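ApRick protease (Rickettsia conorii, PDB 5C9F) is the retropepsin-like aspartic protease domain of a longer, probably membrane-bound protein and probably cleaves peptide bonds as an endopeptidase. Local coordinates at residues Y62-L67 and A75-L80. Numbering follows the deposited sequence.
Sequences YTRTYL and AAPITL
Ala75 O accepts a hydrogen bond from Arg64 N at 2.9 Å. Tyr62 CA adds a CA-H...O contact to the same oxygen at 3.4 Å. The return bond runs from Ala75 N to Arg64 O, also at 2.9 Å. Arg64 and Ala75 thus form an antiparallel hydrogen-bonded pair. Thr63 also faces Ala75, which makes a classic beta bulge where the 64-67 strand begins.

With CG anti to its carbonyl carbon (chi1 -74°), the Tyr62 ring takes Ala76 CB over the centre of one face, a CH-pi contact 3.9 Å from the centroid. Ala75 CB meets the ring of Tyr66 obliquely, 3.8 Å from Tyr66 CD1. Tyr66 CE1 lies against one face of the Arg64 guanidinium, off its centre. Thr63 OG1 and Arg64 CG both touch Pro77 CD, at 3.6 and 3.9 Å. The Thr63 side chain crosses the proline at about a right angle.

Tyr66 OH is hydrogen-bonded to Asp42, and its ring stacks with His95. The contact belongs to the beta hairpin of strands 64-68 and 71-84, which probably corresponds to the flap of retropepsins. The short segments lie at 109°, because strand 71-84 turns away from strand 64-67 after Ala75, while the hairpin pairing goes on to Tyr66 with Asn73. Ala76, Ile78 and Leu80 bond through their backbones to Val96, Gly94 and Ile92 of strand 88-97, and Tyr62 packs on Val96.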
ATOM      1  N   TYR A  62      22.961 -35.909  -3.075  1.00 32.08           N
ATOM      2  CA  TYR A  62      21.656 -36.140  -3.693  1.00 35.66           C
ATOM      3  C   TYR A  62      20.893 -37.088  -2.800  1.00 39.44           C
ATOM      4  O   TYR A  62      20.680 -38.243  -3.105  1.00 42.83           O
ATOM      5  CB  TYR A  62      21.822 -36.668  -5.118  1.00 37.33           C
ATOM      6  CG  TYR A  62      22.265 -35.605  -6.072  1.00 39.09           C
ATOM      7  CD1 TYR A  62      23.563 -35.105  -6.053  1.00 52.03           C
ATOM      8  CD2 TYR A  62      21.356 -35.034  -6.965  1.00 42.67           C
ATOM      9  CE1 TYR A  62      23.938 -34.076  -6.923  1.00 47.82           C
ATOM     10  CE2 TYR A  62      21.719 -34.012  -7.836  1.00 40.53           C
ATOM     11  CZ  TYR A  62      22.995 -33.533  -7.813  1.00 49.85           C
ATOM     12  OH  TYR A  62      23.311 -32.543  -8.693  1.00 56.89           O
ATOM     13  N   THR A  63      20.447 -36.557  -1.672  1.00 54.18           N
ATOM     14  CA  THR A  63      19.795 -37.368  -0.660  1.00 54.05           C
ATOM     15  C   THR A  63      18.280 -37.414  -0.793  1.00 58.01           C
ATOM     16  O   THR A  63      17.641 -38.226  -0.136  1.00 50.42           O
ATOM     17  CB  THR A  63      20.114 -36.809   0.728  1.00 52.17           C
ATOM     18  OG1 THR A  63      19.786 -35.414   0.766  1.00 46.42           O
ATOM     19  CG2 THR A  63      21.584 -37.013   1.036  1.00 53.72           C
ATOM     20  N   ARG A  64      17.709 -36.533  -1.611  1.00 39.73           N
ATOM     21  CA  ARG A  64      16.253 -36.398  -1.706  1.00 42.93           C
ATOM     22  C   ARG A  64      15.717 -37.087  -2.961  1.00 40.97           C
ATOM     23  O   ARG A  64      16.435 -37.286  -3.929  1.00 44.64           O
ATOM     24  CB  ARG A  64      15.810 -34.928  -1.622  1.00 40.44           C
ATOM     25  CG  ARG A  64      16.018 -34.309  -0.235  1.00 61.04           C
ATOM     26  CD  ARG A  64      14.956 -34.799   0.760  1.00 52.48           C
ATOM     27  NE  ARG A  64      13.754 -34.013   0.514  1.00 74.66           N
ATOM     28  CZ  ARG A  64      12.677 -34.366  -0.185  1.00 86.37           C
ATOM     29  NH1 ARG A  64      12.521 -35.596  -0.680  1.00 65.52           N
ATOM     30  NH2 ARG A  64      11.708 -33.468  -0.356  1.00 67.03           N
ATOM     31  N   THR A  65      14.454 -37.482  -2.894  1.00 42.52           N
ATOM     32  CA  THR A  65      13.760 -38.087  -3.999  1.00 39.43           C
ATOM     33  C   THR A  65      12.438 -37.375  -4.258  1.00 39.96           C
ATOM     34  O   THR A  65      11.577 -37.269  -3.398  1.00 42.47           O
ATOM     35  CB  THR A  65      13.541 -39.578  -3.717  1.00 42.32           C
ATOM     36  OG1 THR A  65      14.801 -40.195  -3.558  1.00 40.63           O
ATOM     37  CG2 THR A  65      12.760 -40.258  -4.816  1.00 47.49           C
ATOM     38  N   TYR A  66      12.283 -36.887  -5.477  1.00 35.66           N
ATOM     39  CA  TYR A  66      11.058 -36.238  -5.899  1.00 41.48           C
ATOM     40  C   TYR A  66      10.275 -37.216  -6.758  1.00 46.71           C
ATOM     41  O   TYR A  66      10.865 -38.031  -7.464  1.00 39.40           O
ATOM     42  CB  TYR A  66      11.380 -34.928  -6.585  1.00 32.80           C
ATOM     43  CG  TYR A  66      11.715 -33.879  -5.580  1.00 37.11           C
ATOM     44  CD1 TYR A  66      12.979 -33.816  -4.987  1.00 31.12           C
ATOM     45  CD2 TYR A  66      10.751 -32.970  -5.184  1.00 43.24           C
ATOM     46  CE1 TYR A  66      13.258 -32.863  -4.023  1.00 40.18           C
ATOM     47  CE2 TYR A  66      11.025 -32.009  -4.259  1.00 44.20           C
ATOM     48  CZ  TYR A  66      12.265 -31.982  -3.670  1.00 39.37           C
ATOM     49  OH  TYR A  66      12.497 -31.019  -2.762  1.00 41.70           O
ATOM     50  N   LEU A  67       8.956 -37.223  -6.567  1.00 35.77           N
ATOM     51  CA  LEU A  67       8.002 -38.066  -7.312  1.00 42.53           C
ATOM     52  C   LEU A  67       7.406 -37.209  -8.420  1.00 49.59           C
ATOM     53  O   LEU A  67       6.523 -36.391  -8.157  1.00 54.35           O
ATOM     54  CB  LEU A  67       6.936 -38.641  -6.356  1.00 43.13           C
ATOM     55  CG  LEU A  67       7.517 -39.361  -5.121  1.00 45.51           C
ATOM     56  CD1 LEU A  67       6.484 -39.531  -4.029  1.00 41.66           C
ATOM     57  CD2 LEU A  67       8.110 -40.708  -5.505  1.00 41.36           C
ATOM     58  N   ALA A  75      17.474 -35.776  -6.117  1.00 30.19           N
ATOM     59  CA  ALA A  75      17.848 -34.379  -6.010  1.00 37.12           C
ATOM     60  C   ALA A  75      18.664 -34.037  -4.757  1.00 37.47           C
ATOM     61  O   ALA A  75      18.568 -34.718  -3.717  1.00 34.60           O
ATOM     62  CB  ALA A  75      16.589 -33.494  -6.115  1.00 38.36           C
ATOM     63  N   ALA A  76      19.457 -32.979  -4.853  1.00 36.83           N
ATOM     64  CA  ALA A  76      20.204 -32.431  -3.720  1.00 32.85           C
ATOM     65  C   ALA A  76      19.464 -31.212  -3.225  1.00 35.07           C
ATOM     66  O   ALA A  76      19.177 -30.282  -4.000  1.00 31.75           O
ATOM     67  CB  ALA A  76      21.625 -32.046  -4.125  1.00 33.64           C
ATOM     68  N   PRO A  77      19.147 -31.179  -1.930  1.00 42.17           N
ATOM     69  CA  PRO A  77      18.508 -29.997  -1.365  1.00 34.72           C
ATOM     70  C   PRO A  77      19.491 -28.856  -1.241  1.00 37.69           C
ATOM     71  O   PRO A  77      20.639 -29.101  -0.962  1.00 32.68           O
ATOM     72  CB  PRO A  77      18.050 -30.474   0.030  1.00 44.98           C
ATOM     73  CG  PRO A  77      18.920 -31.630   0.338  1.00 44.57           C
ATOM     74  CD  PRO A  77      19.248 -32.281  -0.956  1.00 37.97           C
ATOM     75  N   ILE A  78      19.031 -27.624  -1.482  1.00 33.61           N
ATOM     76  CA  ILE A  78      19.833 -26.428  -1.327  1.00 32.51           C
ATOM     77  C   ILE A  78      18.981 -25.366  -0.680  1.00 28.76           C
ATOM     78  O   ILE A  78      17.761 -25.467  -0.650  1.00 36.55           O
ATOM     79  CB  ILE A  78      20.380 -25.918  -2.663  1.00 35.21           C
ATOM     80  CG1 ILE A  78      19.227 -25.685  -3.663  1.00 39.35           C
ATOM     81  CG2 ILE A  78      21.407 -26.924  -3.256  1.00 35.09           C
ATOM     82  CD1 ILE A  78      19.630 -24.966  -4.908  1.00 49.10           C
ATOM     83  N   THR A  79      19.641 -24.314  -0.225  1.00 37.02           N
ATOM     84  CA  THR A  79      18.975 -23.099   0.254  1.00 38.40           C
ATOM     85  C   THR A  79      19.507 -21.877  -0.490  1.00 35.95           C
ATOM     86  O   THR A  79      20.688 -21.743  -0.675  1.00 35.40           O
ATOM     87  CB  THR A  79      19.205 -22.920   1.758  1.00 50.17           C
ATOM     88  OG1 THR A  79      18.671 -24.066   2.428  1.00 50.22           O
ATOM     89  CG2 THR A  79      18.520 -21.672   2.256  1.00 48.21           C
ATOM     90  N   LEU A  80      18.594 -21.060  -1.000  1.00 32.98           N
ATOM     91  CA  LEU A  80      18.953 -19.905  -1.775  1.00 29.28           C
ATOM     92  C   LEU A  80      18.923 -18.688  -0.835  1.00 34.30           C
ATOM     93  O   LEU A  80      17.899 -18.325  -0.288  1.00 32.53           O
ATOM     94  CB  LEU A  80      18.027 -19.757  -2.927  1.00 27.57           C
ATOM     95  CG  LEU A  80      18.042 -20.941  -3.929  1.00 34.72           C
ATOM     96  CD1 LEU A  80      16.872 -20.794  -4.870  1.00 40.52           C
ATOM     97  CD2 LEU A  80      19.308 -21.039  -4.723  1.00 32.30           C
TER